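Local coordinates for protein beta-N-acetylhexosaminidase (Thermotoga neapolitana, PDB 5BZA) that probably hydrolyses terminal non-reducing N-acetyl-D-hexosamine residues from N-acetyl-beta-D-hexosaminides, as a thermostable member of glycoside hydrolase family 3, at residues E398-F403 / D423-F428. Numbering follows the deposited sequence.
With CD (cadmium ion), chain T.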
loop_
_atom_site.group_PDB
_atom_site.type_symbol
_atom_site.label_atom_id
_atom_site.label_comp_id
_atom_site.label_asym_id
_atom_site.label_seq_id
_atom_site.Cartn_x
_atom_site.Cartn_y
_atom_site.Cartn_z
ATOM N N GLU B 398 -11.360 -6.648 37.496
ATOM C CA GLU B 398 -11.918 -5.378 37.918
ATOM C C GLU B 398 -12.746 -4.794 36.785
ATOM O O GLU B 398 -13.704 -4.038 37.004
ATOM C CB GLU B 398 -10.796 -4.437 38.309
ATOM C CG GLU B 398 -9.797 -5.126 39.168
ATOM C CD GLU B 398 -8.579 -4.255 39.384
ATOM O OE1 GLU B 398 -8.567 -3.109 38.879
ATOM O OE2 GLU B 398 -7.644 -4.731 40.041
ATOM N N LEU B 399 -12.348 -5.140 35.561
ATOM C CA LEU B 399 -13.054 -4.702 34.363
ATOM C C LEU B 399 -12.807 -5.724 33.316
ATOM O O LEU B 399 -11.674 -6.173 33.142
ATOM C CB LEU B 399 -12.595 -3.325 33.897
ATOM C CG LEU B 399 -13.381 -2.547 32.822
ATOM C CD1 LEU B 399 -14.864 -2.376 33.176
ATOM C CD2 LEU B 399 -12.732 -1.161 32.639
ATOM N N ILE B 400 -13.889 -6.134 32.646
ATOM C CA ILE B 400 -13.764 -7.160 31.637
ATOM C C ILE B 400 -14.272 -6.622 30.315
ATOM O O ILE B 400 -15.360 -6.045 30.257
ATOM C CB ILE B 400 -14.521 -8.429 32.019
ATOM C CG1 ILE B 400 -14.090 -8.895 33.410
ATOM C CG2 ILE B 400 -14.204 -9.523 31.012
ATOM C CD1 ILE B 400 -14.830 -10.143 33.941
ATOM N N PHE B 401 -13.464 -6.797 29.265
ATOM C CA PHE B 401 -13.871 -6.413 27.919
ATOM C C PHE B 401 -14.125 -7.684 27.158
ATOM O O PHE B 401 -13.167 -8.397 26.823
ATOM C CB PHE B 401 -12.798 -5.604 27.166
ATOM C CG PHE B 401 -12.592 -4.192 27.667
ATOM C CD1 PHE B 401 -13.392 -3.657 28.659
ATOM C CD2 PHE B 401 -11.644 -3.370 27.062
ATOM C CE1 PHE B 401 -13.204 -2.355 29.107
ATOM C CE2 PHE B 401 -11.454 -2.039 27.487
ATOM C CZ PHE B 401 -12.235 -1.531 28.513
ATOM N N ASP B 402 -15.394 -7.971 26.850
ATOM C CA ASP B 402 -15.698 -9.153 26.051
ATOM C C ASP B 402 -15.859 -8.700 24.593
ATOM O O ASP B 402 -16.759 -7.924 24.237
ATOM C CB ASP B 402 -16.950 -9.876 26.597
ATOM C CG ASP B 402 -17.407 -11.070 25.730
ATOM O OD1 ASP B 402 -16.618 -11.582 24.889
ATOM O OD2 ASP B 402 -18.563 -11.553 25.961
ATOM N N PHE B 403 -14.955 -9.175 23.748
ATOM C CA PHE B 403 -15.018 -8.822 22.336
ATOM C C PHE B 403 -15.822 -9.889 21.629
ATOM O O PHE B 403 -15.331 -10.965 21.243
ATOM C CB PHE B 403 -13.619 -8.653 21.744
ATOM C CG PHE B 403 -12.925 -7.418 22.236
ATOM C CD1 PHE B 403 -13.167 -6.188 21.634
ATOM C CD2 PHE B 403 -12.127 -7.458 23.361
ATOM C CE1 PHE B 403 -12.567 -5.037 22.105
ATOM C CE2 PHE B 403 -11.527 -6.301 23.839
ATOM C CZ PHE B 403 -11.750 -5.095 23.208
ATOM N N ASP B 423 -21.828 -6.199 36.162
ATOM C CA ASP B 423 -21.458 -4.936 36.769
ATOM C C ASP B 423 -20.107 -4.382 36.232
ATOM O O ASP B 423 -19.804 -3.186 36.317
ATOM C CB ASP B 423 -21.408 -5.112 38.274
ATOM C CG ASP B 423 -22.047 -3.957 38.996
ATOM O OD1 ASP B 423 -23.072 -3.451 38.487
ATOM O OD2 ASP B 423 -21.531 -3.546 40.063
ATOM N N ARG B 424 -19.299 -5.254 35.652
ATOM C CA ARG B 424 -17.955 -4.829 35.334
ATOM C C ARG B 424 -17.500 -5.473 34.016
ATOM O O ARG B 424 -16.291 -5.673 33.764
ATOM C CB ARG B 424 -17.036 -5.152 36.509
ATOM C CG ARG B 424 -17.145 -6.572 37.016
ATOM C CD ARG B 424 -16.393 -6.778 38.327
ATOM N NE ARG B 424 -16.504 -8.166 38.770
ATOM C CZ ARG B 424 -17.495 -8.646 39.514
ATOM N NH1 ARG B 424 -18.455 -7.829 39.935
ATOM N NH2 ARG B 424 -17.508 -9.937 39.839
ATOM N N THR B 425 -18.475 -5.765 33.153
ATOM C CA THR B 425 -18.147 -6.316 31.844
ATOM C C THR B 425 -18.678 -5.359 30.801
ATOM O O THR B 425 -19.777 -4.829 30.935
ATOM C CB THR B 425 -18.723 -7.708 31.606
ATOM O OG1 THR B 425 -18.171 -8.607 32.563
ATOM C CG2 THR B 425 -18.376 -8.202 30.197
ATOM N N ILE B 426 -17.853 -5.086 29.793
ATOM C CA ILE B 426 -18.277 -4.286 28.654
ATOM C C ILE B 426 -18.234 -5.187 27.450
ATOM O O ILE B 426 -17.212 -5.856 27.194
ATOM C CB ILE B 426 -17.389 -3.051 28.450
ATOM C CG1 ILE B 426 -17.335 -2.238 29.746
ATOM C CG2 ILE B 426 -17.946 -2.172 27.339
ATOM C CD1 ILE B 426 -16.596 -0.924 29.616
ATOM N N TYR B 427 -19.363 -5.217 26.735
ATOM C CA TYR B 427 -19.510 -6.052 25.562
ATOM C C TYR B 427 -19.211 -5.230 24.330
ATOM O O TYR B 427 -19.883 -4.217 24.055
ATOM C CB TYR B 427 -20.924 -6.656 25.474
ATOM C CG TYR B 427 -21.160 -7.636 26.582
ATOM C CD1 TYR B 427 -20.718 -8.949 26.458
ATOM C CD2 TYR B 427 -21.793 -7.252 27.765
ATOM C CE1 TYR B 427 -20.878 -9.848 27.469
ATOM C CE2 TYR B 427 -21.978 -8.168 28.807
ATOM C CZ TYR B 427 -21.517 -9.458 28.645
ATOM O OH TYR B 427 -21.691 -10.387 29.646
ATOM N N PHE B 428 -18.199 -5.670 23.592
ATOM C CA PHE B 428 -17.876 -5.028 22.335
ATOM C C PHE B 428 -18.420 -5.909 21.234
ATOM O O PHE B 428 -17.856 -6.972 20.948
ATOM C CB PHE B 428 -16.347 -4.810 22.177
ATOM C CG PHE B 428 -15.759 -3.807 23.148
ATOM C CD1 PHE B 428 -15.507 -4.158 24.470
ATOM C CD2 PHE B 428 -15.421 -2.516 22.726
ATOM C CE1 PHE B 428 -14.947 -3.229 25.375
ATOM C CE2 PHE B 428 -14.861 -1.579 23.626
ATOM C CZ PHE B 428 -14.634 -1.938 24.946
HETATM CD CD CD T . -6.232 -2.394 40.125
HETATM O O HOH W 1 -7.624 -0.518 40.842
#
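Four backbone hydrogen bonds, each received nearly along the C=O axis, join strands 399-403 and 425-428 in parallel register. Ile-400 N donates to Arg-424 O (2.7 Å) and Ile-400 O accepts from Ile-426 N (2.7 Å). Two residues on, Asp-402 N reaches Ile-426 O and Phe-428 N reaches Asp-402 O, the latter the straightest of the four at 172°. Glu-398, its side chain extended beyond CG, chelates a cadmium ion through OE1 and OE2, both at 2.7 Å; water 1 and Glu-346 also bind the ion. Helix 411-418 connects the two strands, making a beta-alpha-beta unit in the mixed sheet of the C-terminal domain. On the face bearing Ile-400, Asp-402, Thr-425 and Tyr-427, Asp-402 OD2 sits at the edge of the Tyr-427 ring, 3.2 Å from CE1, with the carboxylate turned steeply to the ring. His-417 of the connecting helix holds both residues, its ND1 bonding Asp-402 OD2 and its carbonyl O bonding Tyr-427 OH. The other face carries an aromatic cluster. Phe-403 and Phe-428 form an offset stack with centroids 4.6 Å apart. Phe-428 CE1 lies over one face of the Phe-401 ring, 3.4 Å from CG, and these two rings meet obliquely. Phe-401 CE1 also touches Ile-426 CD1 (3.7 Å), and helix 452-463 packs on all three phenylalanines through Ser-458, Phe-459 and Leu-462.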